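Local structure of NAD(P)-dependent oxidoreductase (Pseudomonas putida, 7A3W) at residues 140-144 / 172-177; 94-99 / 120-126; 10-14 / 64-70. The protein probably catalyses NADPH-dependent reduction of imines, serving both conjugate reduction and reductive amination. All coordinates share one frame. Residue numbers count along the deposited sequence, not the author numbering.

Contact 1: 140-144 / 172-177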
# COMPACT_ATOMS: atom_id res chain seq x y z
N ILE B 140 10.17 -8.74 -13.20
CA ILE B 140 11.25 -7.78 -13.55
C ILE B 140 10.73 -6.94 -14.71
O ILE B 140 10.09 -7.47 -15.65
CB ILE B 140 12.56 -8.52 -13.86
CG1 ILE B 140 12.99 -9.34 -12.65
CG2 ILE B 140 13.64 -7.54 -14.32
CD1 ILE B 140 14.19 -10.25 -12.88
N LEU B 141 10.96 -5.64 -14.61
CA LEU B 141 10.63 -4.66 -15.65
C LEU B 141 11.82 -4.57 -16.60
O LEU B 141 12.96 -4.57 -16.09
CB LEU B 141 10.42 -3.31 -14.97
CG LEU B 141 9.30 -3.23 -13.93
CD1 LEU B 141 9.16 -1.78 -13.47
CD2 LEU B 141 7.98 -3.77 -14.48
N TYR B 142 11.57 -4.43 -17.90
CA TYR B 142 12.63 -4.27 -18.92
C TYR B 142 12.24 -3.17 -19.90
O TYR B 142 11.03 -3.04 -20.23
CB TYR B 142 12.85 -5.56 -19.70
CG TYR B 142 13.24 -6.75 -18.87
CD1 TYR B 142 14.57 -7.01 -18.56
CD2 TYR B 142 12.29 -7.64 -18.41
CE1 TYR B 142 14.93 -8.12 -17.82
CE2 TYR B 142 12.63 -8.77 -17.69
CZ TYR B 142 13.97 -9.00 -17.38
OH TYR B 142 14.33 -10.07 -16.61
N SER B 143 13.25 -2.45 -20.38
CA SER B 143 13.10 -1.51 -21.51
C SER B 143 14.41 -1.43 -22.28
O SER B 143 15.49 -1.66 -21.69
CB SER B 143 12.63 -0.15 -21.06
OG SER B 143 13.68 0.58 -20.42
N GLY B 144 14.32 -1.17 -23.58
CA GLY B 144 15.51 -1.03 -24.44
C GLY B 144 15.37 -1.94 -25.64
O GLY B 144 14.24 -2.18 -26.08
N ALA B 172 12.90 4.01 -20.47
CA ALA B 172 11.48 3.87 -20.11
C ALA B 172 11.37 3.20 -18.73
O ALA B 172 10.47 3.58 -17.95
CB ALA B 172 10.74 3.08 -21.17
N CYS B 173 12.25 2.24 -18.44
CA CYS B 173 12.11 1.38 -17.24
C CYS B 173 12.25 2.23 -15.97
O CYS B 173 11.39 2.09 -15.03
CB CYS B 173 13.12 0.23 -17.29
SG CYS B 173 13.13 -0.76 -15.78
N THR B 174 13.29 3.04 -15.89
CA THR B 174 13.69 3.72 -14.63
C THR B 174 12.55 4.54 -14.02
O THR B 174 12.29 4.43 -12.83
CB THR B 174 14.99 4.52 -14.81
OG1 THR B 174 16.01 3.53 -14.76
CG2 THR B 174 15.25 5.54 -13.72
N PRO B 175 11.88 5.48 -14.73
CA PRO B 175 10.87 6.31 -14.05
C PRO B 175 9.71 5.48 -13.51
O PRO B 175 9.23 5.75 -12.42
CB PRO B 175 10.45 7.32 -15.13
CG PRO B 175 11.65 7.35 -16.07
CD PRO B 175 12.11 5.91 -16.12
N THR B 176 9.27 4.47 -14.26
CA THR B 176 8.19 3.56 -13.85
C THR B 176 8.63 2.76 -12.63
O THR B 176 7.87 2.68 -11.65
CB THR B 176 7.78 2.70 -15.04
OG1 THR B 176 7.16 3.60 -15.96
CG2 THR B 176 6.84 1.56 -14.69
N TYR B 177 9.82 2.17 -12.69
CA TYR B 177 10.46 1.40 -11.59
C TYR B 177 10.50 2.26 -10.34
O TYR B 177 10.05 1.82 -9.27
CB TYR B 177 11.86 0.98 -12.05
CG TYR B 177 12.82 0.45 -11.03
CD1 TYR B 177 12.77 -0.88 -10.63
CD2 TYR B 177 13.86 1.23 -10.53
CE1 TYR B 177 13.70 -1.42 -9.76
CE2 TYR B 177 14.77 0.72 -9.62
CZ TYR B 177 14.71 -0.63 -9.26
OH TYR B 177 15.61 -1.19 -8.40
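A helix leading out of a nucleotide-binding domain can be fastened to its sheet by a few side chains, as the start of helix 173-200 illustrates. Ala172 sets its CB 3.7 Å from CB of Ser143. At Cys173, where the two backbones come nearest (CA to CA of Ser143, 5.3 Å), the amide N donates to Ser143 OG over 3.0 Å. The strand's hydroxyl thus serves as acceptor for an amide near the N-terminal end of the helix; the same OG is also hydrogen-bonded to the carbonyl of Asp169. The Cys173 side chain lies against the strand, its SG 3.8 Å from Leu141 CB. Because side chains alternate along a strand, Leu141 and Ser143 both point at the helix while Tyr142 between them points away, its side chain touching Val122, Ala124 and Phe165. Strand 140-144 pairs antiparallel with strand 120-126 and parallel with strand 164-165 at one side of the Rossmann-type sheet, and the long helix packed against it carries the chain into the C-terminal domain. Thr174 turns from strand 140-144 and makes a weak hydrogen bond to Asp123, whereas Pro175 and Thr176 pack on Ala201 and Val203 of the second subunit. Thr176 also offers CG2 to Leu141 CD1 at 4.2 Å. One turn on from Cys173, Tyr177 N bonds to Cys173 O at 2.8 Å, and Tyr177 CA sits 3.9 Å from Leu141 CD1. The tyrosine side chain touches the bound NADPH, and its OH is hydrogen-bonded to Thr101.

Contact 2: 94-99 / 120-126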
# COMPACT_ATOMS: atom_id res chain seq x y z
N LYS B 94 26.46 -9.18 -27.91
CA LYS B 94 26.27 -9.31 -26.44
C LYS B 94 25.17 -8.36 -25.97
O LYS B 94 25.17 -7.17 -26.38
CB LYS B 94 27.56 -9.00 -25.67
CG LYS B 94 28.76 -9.87 -25.97
CD LYS B 94 29.95 -9.52 -25.08
CE LYS B 94 31.22 -10.27 -25.37
NZ LYS B 94 31.04 -11.74 -25.27
N THR B 95 24.32 -8.84 -25.07
CA THR B 95 23.22 -8.05 -24.47
C THR B 95 23.60 -7.77 -23.02
O THR B 95 23.80 -8.72 -22.26
CB THR B 95 21.88 -8.76 -24.57
OG1 THR B 95 21.61 -8.83 -25.97
CG2 THR B 95 20.75 -8.04 -23.86
N ILE B 96 23.74 -6.50 -22.70
CA ILE B 96 23.90 -6.03 -21.30
C ILE B 96 22.50 -5.73 -20.74
O ILE B 96 21.80 -4.93 -21.33
CB ILE B 96 24.79 -4.79 -21.28
CG1 ILE B 96 26.21 -5.13 -21.71
CG2 ILE B 96 24.76 -4.14 -19.91
CD1 ILE B 96 27.05 -5.69 -20.62
N VAL B 97 22.15 -6.35 -19.62
CA VAL B 97 20.89 -6.13 -18.87
C VAL B 97 21.26 -5.56 -17.51
O VAL B 97 21.81 -6.27 -16.70
CB VAL B 97 20.05 -7.40 -18.71
CG1 VAL B 97 18.73 -7.09 -18.03
CG2 VAL B 97 19.79 -8.05 -20.06
N ASN B 98 20.97 -4.28 -17.31
CA ASN B 98 21.36 -3.55 -16.09
C ASN B 98 20.18 -3.55 -15.11
O ASN B 98 19.24 -2.75 -15.31
CB ASN B 98 21.79 -2.16 -16.52
CG ASN B 98 22.31 -1.33 -15.38
OD1 ASN B 98 22.31 -1.77 -14.23
ND2 ASN B 98 22.67 -0.09 -15.72
N MET B 99 20.23 -4.40 -14.07
CA MET B 99 19.19 -4.52 -13.02
C MET B 99 19.54 -3.73 -11.76
O MET B 99 18.85 -3.90 -10.72
CB MET B 99 19.00 -6.00 -12.67
CG MET B 99 18.45 -6.77 -13.83
SD MET B 99 18.20 -8.46 -13.33
CE MET B 99 17.63 -9.16 -14.88
N LEU B 120 24.48 -4.45 -27.11
CA LEU B 120 23.01 -4.22 -27.08
C LEU B 120 22.64 -3.99 -25.62
O LEU B 120 23.19 -4.72 -24.76
CB LEU B 120 22.29 -5.46 -27.59
CG LEU B 120 22.12 -5.67 -29.09
CD1 LEU B 120 23.01 -4.80 -29.94
CD2 LEU B 120 22.31 -7.14 -29.43
N TYR B 121 21.74 -3.05 -25.33
CA TYR B 121 21.45 -2.61 -23.95
C TYR B 121 19.97 -2.73 -23.63
O TYR B 121 19.08 -2.23 -24.39
CB TYR B 121 21.91 -1.16 -23.74
CG TYR B 121 21.77 -0.72 -22.32
CD1 TYR B 121 22.53 -1.28 -21.31
CD2 TYR B 121 20.80 0.20 -21.95
CE1 TYR B 121 22.39 -0.89 -19.98
CE2 TYR B 121 20.63 0.59 -20.63
CZ TYR B 121 21.43 0.06 -19.64
OH TYR B 121 21.26 0.49 -18.36
N VAL B 122 19.70 -3.36 -22.48
CA VAL B 122 18.35 -3.45 -21.88
C VAL B 122 18.49 -2.97 -20.44
O VAL B 122 19.34 -3.49 -19.72
CB VAL B 122 17.81 -4.89 -21.98
CG1 VAL B 122 16.42 -5.00 -21.41
CG2 VAL B 122 17.85 -5.37 -23.41
N ASP B 123 17.66 -2.01 -20.05
CA ASP B 123 17.59 -1.53 -18.66
C ASP B 123 16.49 -2.31 -17.95
O ASP B 123 15.52 -2.74 -18.62
CB ASP B 123 17.41 -0.02 -18.61
CG ASP B 123 17.89 0.51 -17.27
OD1 ASP B 123 19.08 0.33 -17.02
OD2 ASP B 123 17.06 1.03 -16.50
N ALA B 124 16.63 -2.58 -16.66
CA ALA B 124 15.71 -3.51 -15.97
C ALA B 124 15.55 -3.09 -14.51
O ALA B 124 16.30 -2.23 -13.99
CB ALA B 124 16.17 -4.93 -16.13
N GLY B 125 14.48 -3.56 -13.90
CA GLY B 125 14.15 -3.22 -12.51
C GLY B 125 13.51 -4.43 -11.87
O GLY B 125 12.51 -4.93 -12.43
N ILE B 126 14.09 -4.90 -10.77
CA ILE B 126 13.64 -6.13 -10.07
C ILE B 126 12.56 -5.75 -9.06
O ILE B 126 12.83 -4.92 -8.16
CB ILE B 126 14.81 -6.88 -9.41
CG1 ILE B 126 15.93 -7.19 -10.41
CG2 ILE B 126 14.27 -8.14 -8.75
CD1 ILE B 126 17.24 -7.62 -9.79
O HOH W 1 16.49 -3.53 -9.74
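Two neighbouring parallel strands present complementary relief on both faces of a sheet, as strands 95-98 and 120-126 demonstrate. On the face bearing Thr95, Val97, Leu120 and Val122, the small methyls interlock: Thr95 CG2 meets Val122 CG2 at 4.0 Å, and Val97 CG1 reaches diagonally to Ala124 CB at 3.9 Å. Ala124 is a small bump, and beside it lies Met99, whose CG is 3.7 Å from Ala124 CB; Met99 CB then meets Ile126 CD1, also at 3.7 Å. Helix 146-157 covers this face through Thr95, Leu120 and Met99. The strands belong to a Rossmann-type beta-alpha-beta unit, in which helix 104-116 covers the other face, that of Ile96, Asn98, Tyr121 and Asp123. Here the bulk of Tyr121 leans across the groove, CD1 3.9 Å from Ile96 CG2, and its OH accepts a hydrogen bond from Asn98 ND2 at 3.0 Å. Asp123 is salt-bridged to Lys75. Five backbone hydrogen bonds, from Leu120 N to Lys94 O through to Ala124 N to Asn98 O, hold the register. Beyond them water 1 fills the gap, 2.6 Å from Met99 O and 2.9 Å from Ile126 N; the Ile126 side chain lies about 4 Å from NADPH.

Contact 3: 10-14 / 64-70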
# COMPACT_ATOMS: atom_id res chain seq x y z
N SER B 10 25.71 -19.63 -22.06
CA SER B 10 26.43 -19.01 -20.91
C SER B 10 25.75 -17.69 -20.56
O SER B 10 25.31 -16.97 -21.49
CB SER B 10 27.90 -18.83 -21.17
OG SER B 10 28.53 -18.18 -20.06
N VAL B 11 25.67 -17.39 -19.26
CA VAL B 11 25.21 -16.07 -18.76
C VAL B 11 26.28 -15.56 -17.81
O VAL B 11 26.81 -16.37 -17.09
CB VAL B 11 23.85 -16.17 -18.07
CG1 VAL B 11 23.37 -14.80 -17.66
CG2 VAL B 11 22.85 -16.86 -18.98
N SER B 12 26.54 -14.26 -17.80
CA SER B 12 27.45 -13.62 -16.83
C SER B 12 26.61 -12.75 -15.88
O SER B 12 25.60 -12.18 -16.32
CB SER B 12 28.54 -12.84 -17.51
OG SER B 12 29.40 -13.69 -18.27
N VAL B 13 26.97 -12.76 -14.60
CA VAL B 13 26.35 -11.92 -13.54
C VAL B 13 27.49 -11.13 -12.91
O VAL B 13 28.46 -11.75 -12.46
CB VAL B 13 25.58 -12.77 -12.52
CG1 VAL B 13 25.05 -11.93 -11.35
CG2 VAL B 13 24.45 -13.57 -13.19
N LEU B 14 27.38 -9.81 -12.92
CA LEU B 14 28.38 -8.90 -12.31
C LEU B 14 27.69 -8.23 -11.12
O LEU B 14 26.70 -7.54 -11.31
CB LEU B 14 28.84 -7.87 -13.34
CG LEU B 14 29.81 -8.35 -14.41
CD1 LEU B 14 29.15 -9.33 -15.37
CD2 LEU B 14 30.38 -7.16 -15.17
N ALA B 64 32.91 -13.71 -21.55
CA ALA B 64 32.55 -15.13 -21.34
C ALA B 64 31.16 -15.46 -21.92
O ALA B 64 30.90 -16.64 -22.18
CB ALA B 64 32.61 -15.44 -19.87
N SER B 65 30.27 -14.47 -22.07
CA SER B 65 28.83 -14.72 -22.34
C SER B 65 28.28 -13.71 -23.36
O SER B 65 28.82 -12.59 -23.45
CB SER B 65 28.03 -14.69 -21.05
OG SER B 65 28.62 -15.52 -20.07
N ASN B 66 27.17 -14.07 -24.01
CA ASN B 66 26.42 -13.11 -24.87
C ASN B 66 25.26 -12.49 -24.07
O ASN B 66 24.60 -11.62 -24.63
CB ASN B 66 25.94 -13.76 -26.17
CG ASN B 66 24.74 -14.67 -25.98
OD1 ASN B 66 24.35 -14.99 -24.86
ND2 ASN B 66 24.11 -15.06 -27.08
N LEU B 67 25.03 -12.88 -22.81
CA LEU B 67 24.04 -12.22 -21.91
C LEU B 67 24.73 -11.84 -20.59
O LEU B 67 25.19 -12.73 -19.88
CB LEU B 67 22.85 -13.15 -21.65
CG LEU B 67 21.80 -12.60 -20.68
CD1 LEU B 67 21.24 -11.28 -21.17
CD2 LEU B 67 20.70 -13.62 -20.46
N ILE B 68 24.83 -10.55 -20.33
CA ILE B 68 25.59 -9.98 -19.20
C ILE B 68 24.60 -9.25 -18.29
O ILE B 68 24.11 -8.16 -18.67
CB ILE B 68 26.67 -9.01 -19.69
CG1 ILE B 68 27.50 -9.51 -20.88
CG2 ILE B 68 27.52 -8.59 -18.50
CD1 ILE B 68 28.13 -10.88 -20.71
N ILE B 69 24.37 -9.78 -17.10
CA ILE B 69 23.38 -9.22 -16.13
C ILE B 69 24.15 -8.44 -15.07
O ILE B 69 25.07 -9.00 -14.48
CB ILE B 69 22.52 -10.33 -15.52
CG1 ILE B 69 21.68 -11.02 -16.60
CG2 ILE B 69 21.67 -9.77 -14.38
CD1 ILE B 69 21.14 -12.35 -16.16
N ILE B 70 23.79 -7.18 -14.86
CA ILE B 70 24.49 -6.29 -13.90
C ILE B 70 23.58 -6.13 -12.69
O ILE B 70 22.40 -5.81 -12.87
CB ILE B 70 24.78 -4.92 -14.52
CG1 ILE B 70 25.36 -5.01 -15.92
CG2 ILE B 70 25.66 -4.10 -13.57
CD1 ILE B 70 26.64 -5.80 -16.02
O HOH W 2 26.55 -16.96 -23.84
O HOH W 3 23.11 -16.59 -23.21
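The ladder of a parallel sheet satisfies one strand's amides and carbonyls with those of the next, and side chains and water can serve the polar atoms beyond it. Strand 10-14 meets strand 67-70 through three backbone hydrogen bonds: Ser12 N to Leu67 O at 2.9 Å, Ile69 N to Ser12 O at 2.8 Å, and Leu14 N to Ile69 O at 2.9 Å. Ser12 thus spends both its amide and its carbonyl on this neighbour, while Val11 and Val13 turn theirs to strand 33-37. This is the central pairing of the Rossmann fold, with the first strand leading into a GxGxxG-like turn (Gly15, Gly17, Gly20) consistent with dinucleotide binding. Before the ladder begins, Ser10 O accepts from water 2 at 2.7 Å and water 3 at 2.8 Å; water 2 accepts from Asn66 N at 3.0 Å, and water 3 donates to Asn66 OD1 at 2.6 Å. Ser65 OG stands between two hydroxyls, hydrogen-bonded to Ser10 OG at 2.7 Å and also 2.7 Å from Ser12 OG, which binds the carbonyl of Ala61. Val11 CG1 meets Ile69 CD1 on one face of the sheet and Leu14 CD1 meets Ile68 CG2 on the other, each at 3.6 Å.

In the fold
From the N terminus, strand 10-14 opens the first of the three loops, which contact 3 closes after some fifty residues that hold strands 33-37 and 53-54. Contact 2 follows, spanning helix 104-116, and contact 1 comes last, across helix 146-157 and strand 164-165. The three loops run in series, neither nested nor crossed, yet the sheet joins them sideways: Val97 N meets Ile68 O at 2.8 Å between contacts 3 and 2, and Asp123 N meets Ser143 O at 2.7 Å between contacts 2 and 1. Contacts 1 and 3 stay about 7 Å apart at their nearest atoms. Contact 1 extends the series into the C-terminal domain.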